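Aminoglycoside 3'-phosphotransferase AphA1-IAB (Acinetobacter baumannii, PDB 4GKH) phosphorylates kanamycin and structurally related aminoglycosides at the 3'-hydroxyl using a nucleoside triphosphate, thereby conferring resistance to these antibiotics. Local coordinates at residues F148-A153 with Q178-M183; E119-A124 with L205-G210. All coordinates share one frame; numbering follows the deposited sequence.

Contact 1 (F148-A153 with Q178-M183); sequences FRLAQA and QVWKEM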
ATOM      1  N   PHE A 148      -2.900 -16.947  -3.191  1.00 28.96           N
ATOM      2  CA  PHE A 148      -2.245 -16.595  -1.931  1.00 24.56           C
ATOM      3  C   PHE A 148      -3.069 -15.592  -1.096  1.00 33.72           C
ATOM      4  O   PHE A 148      -3.256 -15.760   0.116  1.00 31.55           O
ATOM      5  CB  PHE A 148      -0.849 -16.027  -2.218  1.00 30.33           C
ATOM      6  CG  PHE A 148      -0.126 -15.540  -0.998  1.00 32.96           C
ATOM      7  CD1 PHE A 148       0.547 -16.432  -0.176  1.00 29.70           C
ATOM      8  CD2 PHE A 148      -0.102 -14.188  -0.683  1.00 39.69           C
ATOM      9  CE1 PHE A 148       1.207 -15.989   0.961  1.00 35.01           C
ATOM     10  CE2 PHE A 148       0.559 -13.733   0.448  1.00 47.59           C
ATOM     11  CZ  PHE A 148       1.219 -14.630   1.270  1.00 42.44           C
ATOM     12  N   ARG A 149      -3.566 -14.546  -1.746  1.00 28.69           N
ATOM     13  CA  ARG A 149      -4.317 -13.506  -1.040  1.00 26.57           C
ATOM     14  C   ARG A 149      -5.685 -13.999  -0.615  1.00 26.64           C
ATOM     15  O   ARG A 149      -6.206 -13.584   0.426  1.00 34.65           O
ATOM     16  CB  ARG A 149      -4.480 -12.243  -1.907  1.00 30.12           C
ATOM     17  CG  ARG A 149      -3.190 -11.506  -2.303  1.00 36.81           C
ATOM     18  CD  ARG A 149      -2.356 -10.954  -1.135  1.00 37.96           C
ATOM     19  NE  ARG A 149      -3.084 -10.050  -0.236  1.00 41.45           N
ATOM     20  CZ  ARG A 149      -3.437  -8.797  -0.526  1.00 64.21           C
ATOM     21  NH1 ARG A 149      -3.148  -8.264  -1.711  1.00 46.20           N
ATOM     22  NH2 ARG A 149      -4.086  -8.072   0.376  1.00 43.82           N
ATOM     23  N   LEU A 150      -6.290 -14.865  -1.419  1.00 26.89           N
ATOM     24  CA  LEU A 150      -7.602 -15.390  -1.041  1.00 28.68           C
ATOM     25  C   LEU A 150      -7.485 -16.243   0.229  1.00 41.52           C
ATOM     26  O   LEU A 150      -8.318 -16.172   1.139  1.00 30.62           O
ATOM     27  CB  LEU A 150      -8.224 -16.181  -2.188  1.00 26.41           C
ATOM     28  CG  LEU A 150      -8.897 -15.319  -3.261  1.00 29.89           C
ATOM     29  CD1 LEU A 150      -9.184 -16.151  -4.501  1.00 37.74           C
ATOM     30  CD2 LEU A 150     -10.187 -14.705  -2.743  1.00 32.79           C
ATOM     31  N   ALA A 151      -6.431 -17.042   0.304  1.00 33.56           N
ATOM     32  CA  ALA A 151      -6.207 -17.832   1.507  1.00 36.55           C
ATOM     33  C   ALA A 151      -5.933 -16.926   2.710  1.00 35.31           C
ATOM     34  O   ALA A 151      -6.366 -17.218   3.819  1.00 33.27           O
ATOM     35  CB  ALA A 151      -5.060 -18.832   1.302  1.00 33.65           C
ATOM     36  N   GLN A 152      -5.206 -15.833   2.494  1.00 32.95           N
ATOM     37  CA  GLN A 152      -4.982 -14.864   3.557  1.00 32.61           C
ATOM     38  C   GLN A 152      -6.311 -14.279   4.017  1.00 33.07           C
ATOM     39  O   GLN A 152      -6.559 -14.117   5.210  1.00 29.37           O
ATOM     40  CB  GLN A 152      -4.117 -13.715   3.061  1.00 29.52           C
ATOM     41  CG  GLN A 152      -2.663 -13.743   3.492  1.00 44.89           C
ATOM     42  CD  GLN A 152      -1.881 -12.530   2.979  1.00 62.48           C
ATOM     43  OE1 GLN A 152      -2.375 -11.758   2.155  1.00 39.69           O
ATOM     44  NE2 GLN A 152      -0.658 -12.361   3.466  1.00 47.41           N
ATOM     45  N   ALA A 153      -7.158 -13.940   3.055  1.00 32.26           N
ATOM     46  CA  ALA A 153      -8.457 -13.338   3.355  1.00 32.82           C
ATOM     47  C   ALA A 153      -9.345 -14.299   4.146  1.00 36.76           C
ATOM     48  O   ALA A 153     -10.043 -13.908   5.114  1.00 31.49           O
ATOM     49  CB  ALA A 153      -9.140 -12.933   2.057  1.00 29.45           C
ATOM     50  N   GLN A 178     -21.131 -12.805   3.269  1.00 38.01           N
ATOM     51  CA  GLN A 178     -21.730 -12.469   1.981  1.00 44.60           C
ATOM     52  C   GLN A 178     -20.726 -11.846   0.997  1.00 40.56           C
ATOM     53  O   GLN A 178     -20.755 -12.150  -0.196  1.00 39.04           O
ATOM     54  CB  GLN A 178     -22.932 -11.545   2.159  1.00 41.01           C
ATOM     55  CG  GLN A 178     -23.744 -11.388   0.896  1.00 45.07           C
ATOM     56  CD  GLN A 178     -24.797 -10.310   1.015  1.00 71.43           C
ATOM     57  OE1 GLN A 178     -25.107  -9.850   2.114  1.00 64.25           O
ATOM     58  NE2 GLN A 178     -25.350  -9.895  -0.117  1.00 64.34           N
ATOM     59  N   VAL A 179     -19.853 -10.972   1.487  1.00 34.81           N
ATOM     60  CA  VAL A 179     -18.752 -10.468   0.663  1.00 34.76           C
ATOM     61  C   VAL A 179     -17.906 -11.632   0.132  1.00 42.98           C
ATOM     62  O   VAL A 179     -17.609 -11.700  -1.063  1.00 38.24           O
ATOM     63  CB  VAL A 179     -17.902  -9.430   1.424  1.00 33.97           C
ATOM     64  CG1 VAL A 179     -16.772  -8.883   0.548  1.00 34.02           C
ATOM     65  CG2 VAL A 179     -18.799  -8.289   1.921  1.00 35.14           C
ATOM     66  N   TRP A 180     -17.565 -12.573   1.010  1.00 36.62           N
ATOM     67  CA  TRP A 180     -16.795 -13.750   0.622  1.00 32.90           C
ATOM     68  C   TRP A 180     -17.513 -14.572  -0.464  1.00 31.33           C
ATOM     69  O   TRP A 180     -16.933 -14.887  -1.493  1.00 37.02           O
ATOM     70  CB  TRP A 180     -16.512 -14.606   1.867  1.00 34.17           C
ATOM     71  CG  TRP A 180     -15.739 -15.847   1.623  1.00 38.30           C
ATOM     72  CD1 TRP A 180     -16.222 -17.130   1.644  1.00 44.35           C
ATOM     73  CD2 TRP A 180     -14.337 -15.949   1.360  1.00 32.91           C
ATOM     74  NE1 TRP A 180     -15.205 -18.020   1.392  1.00 39.73           N
ATOM     75  CE2 TRP A 180     -14.038 -17.321   1.214  1.00 42.43           C
ATOM     76  CE3 TRP A 180     -13.307 -15.015   1.220  1.00 32.39           C
ATOM     77  CZ2 TRP A 180     -12.751 -17.779   0.948  1.00 44.92           C
ATOM     78  CZ3 TRP A 180     -12.019 -15.480   0.949  1.00 31.96           C
ATOM     79  CH2 TRP A 180     -11.761 -16.841   0.803  1.00 37.44           C
ATOM     80  N   LYS A 181     -18.778 -14.909  -0.241  1.00 35.64           N
ATOM     81  CA  LYS A 181     -19.518 -15.724  -1.204  1.00 39.47           C
ATOM     82  C   LYS A 181     -19.675 -15.040  -2.561  1.00 53.68           C
ATOM     83  O   LYS A 181     -19.484 -15.666  -3.597  1.00 41.60           O
ATOM     84  CB  LYS A 181     -20.897 -16.107  -0.662  1.00 42.77           C
ATOM     85  CG  LYS A 181     -20.854 -17.125   0.466  1.00 70.59           C
ATOM     86  CD  LYS A 181     -22.235 -17.691   0.768  1.00 73.24           C
ATOM     87  CE  LYS A 181     -22.224 -19.214   0.777  1.00 88.64           C
ATOM     88  NZ  LYS A 181     -21.328 -19.782   1.824  1.00 77.46           N
ATOM     89  N   GLU A 182     -20.035 -13.758  -2.544  1.00 39.69           N
ATOM     90  CA  GLU A 182     -20.277 -13.017  -3.776  1.00 55.68           C
ATOM     91  C   GLU A 182     -18.997 -12.874  -4.575  1.00 40.78           C
ATOM     92  O   GLU A 182     -19.005 -12.926  -5.795  1.00 44.39           O
ATOM     93  CB  GLU A 182     -20.848 -11.635  -3.461  1.00 40.60           C
ATOM     94  CG  GLU A 182     -22.261 -11.692  -2.909  1.00 62.02           C
ATOM     95  CD  GLU A 182     -23.274 -11.990  -3.988  1.00 80.57           C
ATOM     96  OE1 GLU A 182     -23.950 -13.039  -3.907  1.00 86.75           O
ATOM     97  OE2 GLU A 182     -23.387 -11.166  -4.921  1.00 58.40           O
HETATM   98  N   MSE A 183     -17.898 -12.687  -3.867  1.00 37.22           N
HETATM   99  CA  MSE A 183     -16.611 -12.522  -4.508  1.00 35.89           C
HETATM  100  C   MSE A 183     -16.257 -13.752  -5.346  1.00 37.71           C
HETATM  101  O   MSE A 183     -15.661 -13.627  -6.408  1.00 37.33           O
HETATM  102  CB  MSE A 183     -15.526 -12.253  -3.463  1.00 29.84           C
HETATM  103  CG  MSE A 183     -14.156 -11.995  -4.068  1.00 37.74           C
HETATM  104 SE   MSE A 183     -12.809 -11.431  -2.800  0.67 32.95          SE
HETATM  105  CE  MSE A 183     -12.969 -12.918  -1.533  1.00 34.36           C
TER

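Contact 2 (E119-A124 with L205-G210); sequences ENIVDA and LIFDEG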
ATOM      1  N   GLU A 119      -5.824  16.603 -12.240  1.00 38.82           N
ATOM      2  CA  GLU A 119      -5.380  15.942 -13.456  1.00 38.68           C
ATOM      3  C   GLU A 119      -3.869  15.701 -13.425  1.00 38.10           C
ATOM      4  O   GLU A 119      -3.410  14.607 -13.740  1.00 40.41           O
ATOM      5  CB  GLU A 119      -5.834  16.701 -14.698  1.00 39.56           C
ATOM      6  CG  GLU A 119      -7.356  16.695 -14.811  1.00 40.59           C
ATOM      7  CD  GLU A 119      -7.863  17.569 -15.930  1.00 64.53           C
ATOM      8  OE1 GLU A 119      -7.023  18.180 -16.623  1.00 52.88           O
ATOM      9  OE2 GLU A 119      -9.099  17.646 -16.113  1.00 67.13           O
ATOM     10  N   ASN A 120      -3.102  16.693 -12.990  1.00 35.05           N
ATOM     11  CA  ASN A 120      -1.655  16.521 -12.928  1.00 33.94           C
ATOM     12  C   ASN A 120      -1.253  15.452 -11.920  1.00 33.14           C
ATOM     13  O   ASN A 120      -0.288  14.698 -12.139  1.00 36.44           O
ATOM     14  CB  ASN A 120      -0.965  17.836 -12.566  1.00 44.67           C
ATOM     15  CG  ASN A 120      -1.010  18.852 -13.689  1.00 72.47           C
ATOM     16  OD1 ASN A 120      -1.166  18.504 -14.862  1.00 53.20           O
ATOM     17  ND2 ASN A 120      -0.857  20.121 -13.335  1.00 52.93           N
ATOM     18  N   ILE A 121      -1.977  15.398 -10.803  1.00 34.59           N
ATOM     19  CA  ILE A 121      -1.661  14.437  -9.750  1.00 32.72           C
ATOM     20  C   ILE A 121      -1.918  13.007 -10.223  1.00 33.67           C
ATOM     21  O   ILE A 121      -1.095  12.111 -10.033  1.00 32.40           O
ATOM     22  CB  ILE A 121      -2.452  14.751  -8.450  1.00 33.30           C
ATOM     23  CG1 ILE A 121      -1.834  15.972  -7.759  1.00 39.03           C
ATOM     24  CG2 ILE A 121      -2.446  13.560  -7.512  1.00 29.68           C
ATOM     25  CD1 ILE A 121      -2.696  16.576  -6.646  1.00 36.96           C
ATOM     26  N   VAL A 122      -3.049  12.803 -10.885  1.00 33.31           N
ATOM     27  CA  VAL A 122      -3.371  11.482 -11.410  1.00 34.91           C
ATOM     28  C   VAL A 122      -2.407  11.075 -12.537  1.00 39.48           C
ATOM     29  O   VAL A 122      -1.970   9.920 -12.601  1.00 33.71           O
ATOM     30  CB  VAL A 122      -4.848  11.411 -11.869  1.00 34.86           C
ATOM     31  CG1 VAL A 122      -5.087  10.204 -12.766  1.00 34.49           C
ATOM     32  CG2 VAL A 122      -5.776  11.398 -10.644  1.00 32.29           C
ATOM     33  N   ASP A 123      -2.055  12.024 -13.401  1.00 37.64           N
ATOM     34  CA  ASP A 123      -1.080  11.755 -14.461  1.00 32.25           C
ATOM     35  C   ASP A 123       0.232  11.253 -13.866  1.00 36.06           C
ATOM     36  O   ASP A 123       0.828  10.311 -14.376  1.00 34.66           O
ATOM     37  CB  ASP A 123      -0.788  13.010 -15.289  1.00 37.64           C
ATOM     38  CG  ASP A 123      -1.958  13.431 -16.153  1.00 43.16           C
ATOM     39  OD1 ASP A 123      -2.967  12.693 -16.206  1.00 50.13           O
ATOM     40  OD2 ASP A 123      -1.863  14.504 -16.782  1.00 46.52           O
ATOM     41  N   ALA A 124       0.684  11.899 -12.796  1.00 34.07           N
ATOM     42  CA  ALA A 124       1.915  11.477 -12.133  1.00 40.32           C
ATOM     43  C   ALA A 124       1.759  10.093 -11.522  1.00 40.81           C
ATOM     44  O   ALA A 124       2.681   9.287 -11.563  1.00 33.33           O
ATOM     45  CB  ALA A 124       2.342  12.478 -11.070  1.00 36.33           C
ATOM     46  N   LEU A 205       1.491   7.140  -1.421  1.00 30.56           N
ATOM     47  CA  LEU A 205       2.310   7.752  -2.463  1.00 35.76           C
ATOM     48  C   LEU A 205       2.642   9.147  -1.984  1.00 31.92           C
ATOM     49  O   LEU A 205       1.742   9.893  -1.577  1.00 34.39           O
ATOM     50  CB  LEU A 205       1.539   7.826  -3.776  1.00 30.74           C
ATOM     51  CG  LEU A 205       1.459   6.611  -4.707  1.00 40.81           C
ATOM     52  CD1 LEU A 205       2.856   6.100  -5.056  1.00 35.07           C
ATOM     53  CD2 LEU A 205       0.599   5.515  -4.123  1.00 45.83           C
ATOM     54  N   ILE A 206       3.922   9.520  -2.034  1.00 27.52           N
ATOM     55  CA  ILE A 206       4.345  10.772  -1.406  1.00 29.94           C
ATOM     56  C   ILE A 206       4.781  11.833  -2.413  1.00 36.30           C
ATOM     57  O   ILE A 206       5.635  11.576  -3.253  1.00 29.63           O
ATOM     58  CB  ILE A 206       5.497  10.529  -0.399  1.00 33.95           C
ATOM     59  CG1 ILE A 206       5.107   9.417   0.572  1.00 31.09           C
ATOM     60  CG2 ILE A 206       5.833  11.809   0.360  1.00 36.04           C
ATOM     61  CD1 ILE A 206       3.895   9.757   1.416  1.00 29.94           C
ATOM     62  N   PHE A 207       4.177  13.011  -2.307  1.00 32.49           N
ATOM     63  CA  PHE A 207       4.468  14.141  -3.177  1.00 36.85           C
ATOM     64  C   PHE A 207       5.278  15.172  -2.420  1.00 36.82           C
ATOM     65  O   PHE A 207       5.013  15.449  -1.244  1.00 34.73           O
ATOM     66  CB  PHE A 207       3.172  14.797  -3.661  1.00 39.29           C
ATOM     67  CG  PHE A 207       2.556  14.127  -4.862  1.00 36.47           C
ATOM     68  CD1 PHE A 207       1.817  12.957  -4.723  1.00 36.99           C
ATOM     69  CD2 PHE A 207       2.688  14.687  -6.120  1.00 38.36           C
ATOM     70  CE1 PHE A 207       1.240  12.353  -5.826  1.00 36.92           C
ATOM     71  CE2 PHE A 207       2.120  14.098  -7.221  1.00 36.80           C
ATOM     72  CZ  PHE A 207       1.394  12.927  -7.080  1.00 35.09           C
ATOM     73  N   ASP A 208       6.254  15.756  -3.109  1.00 36.97           N
ATOM     74  CA  ASP A 208       7.111  16.773  -2.515  1.00 33.60           C
ATOM     75  C   ASP A 208       7.475  17.802  -3.576  1.00 40.21           C
ATOM     76  O   ASP A 208       8.001  17.445  -4.630  1.00 40.19           O
ATOM     77  CB  ASP A 208       8.380  16.127  -1.962  1.00 35.01           C
ATOM     78  CG  ASP A 208       9.280  17.119  -1.242  1.00 45.80           C
ATOM     79  OD1 ASP A 208       8.853  17.680  -0.210  1.00 61.63           O
ATOM     80  OD2 ASP A 208      10.417  17.326  -1.706  1.00 69.27           O
ATOM     81  N   GLU A 209       7.182  19.068  -3.297  1.00 41.34           N
ATOM     82  CA  GLU A 209       7.430  20.160  -4.242  1.00 54.55           C
ATOM     83  C   GLU A 209       6.890  19.874  -5.639  1.00 51.04           C
ATOM     84  O   GLU A 209       7.533  20.199  -6.642  1.00 54.67           O
ATOM     85  CB  GLU A 209       8.920  20.476  -4.323  1.00 44.14           C
ATOM     86  CG  GLU A 209       9.542  20.830  -2.993  1.00 66.34           C
ATOM     87  CD  GLU A 209      10.925  21.433  -3.148  1.00 97.15           C
ATOM     88  OE1 GLU A 209      11.420  21.511  -4.296  1.00 75.87           O
ATOM     89  OE2 GLU A 209      11.512  21.833  -2.122  1.00 72.10           O
ATOM     90  N   GLY A 210       5.723  19.239  -5.700  1.00 46.76           N
ATOM     91  CA  GLY A 210       5.037  19.041  -6.959  1.00 50.57           C
ATOM     92  C   GLY A 210       5.273  17.691  -7.596  1.00 65.79           C
ATOM     93  O   GLY A 210       4.548  17.290  -8.507  1.00 59.47           O
TER

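Contact 1 (F148-A153 with Q178-M183)
Leu150 and Ala153 meet Trp180 and Met183 across two helices that run roughly antiparallel, at 156° between their N-to-C directions, with the axes of the two segments 12.6 Å apart at closest approach. At that spacing the backbones do not meet, and the gap is bridged by Trp180 and Met183 from one side and Leu150 from the other. With chi1 at 180° the indole swings away from the backbone N of Trp180, which carries the six-membered ring across to the other helix. There CH2 comes within 3.5 Å of Leu150 O, the carbonyl oxygen lying at the ring edge and near its plane, while CZ3 reaches Ala153 CB at 4.0 Å by an oblique approach. Both helices belong to the helical side of the eukaryotic protein kinase-like fold of aminoglycoside phosphotransferases, and they pack here without a hydrogen bond between the segments. Met183, a selenomethionine, extends through its first two torsions and then bends at chi3 (55°). The bend brings its terminal methyl CE to 3.5 Å from Leu150 CD2, and the two side chains pass in opposite senses. The same leucine methyl also lies 4.2 Å from Trp180 CZ3, so one branch of Leu150 meets both large side chains. Helix 259-269 adjoins this packing, with Leu268 against Leu150 and Phe264 against Met183; on helix 146-158 itself, Gln154 and Met157 also touch the Trp180 side chain.

Contact 2 (E119-A124 with L205-G210)
The ring of Phe207 reaches from its strand toward helix 118-133 and meets Ile121 and Ala124, one helical turn apart, with its far end. CZ does most of the touching: it lies 3.9 Å from both Ile121 CG2 and Ile121 O, and 4.1 Å from Ala124 CB. Both methyls approach the ring obliquely. In Ile121, chi1 of -75° leaves CG2 as the branch opposite the backbone N, and it is CG2 that turns to the phenylalanine. The CB of Ala124 points toward the strand and lies 4.2 Å from Phe207 CE2 as well. Within its own segment, the carbonyl O of Gly210 lies in the ring plane of Phe207, at its edge. The side-chain contact is apolar and largely buried, joining a helix of the C-terminal lobe to the middle strand of a small antiparallel sheet. On that sheet, strand 205-208 runs between 105-106 and 211-215, and Leu212 of the latter touches Phe207. Helix 107-113 lies beside the pair, Val110 packing against both Ile121 and Phe207, while helix 242-252 lies against Val122 and binds Asp123 through a salt bridge from Arg247.

In the fold
Contacts 1 and 2 lie on opposite sides of the chain's centre, with their own centres 32 Å apart and their nearest atoms about 14 Å apart. Helices 118-133 and 146-158 follow one another in the chain, the first supplying a segment of contact 2, the second a segment of contact 1. Neither packing touches a ligand. In contact 1 the side chain of Ala153 is about 10 Å from bound kanamycin, whose pocket includes Asp199, the probable proton acceptor, and Phe272, which makes a cation-pi contact with Arg149. In contact 2 the side chain of Phe207 is about 9 Å from the pyrazolopyrimidine inhibitor, while its strand neighbour Ile206 touches that inhibitor directly.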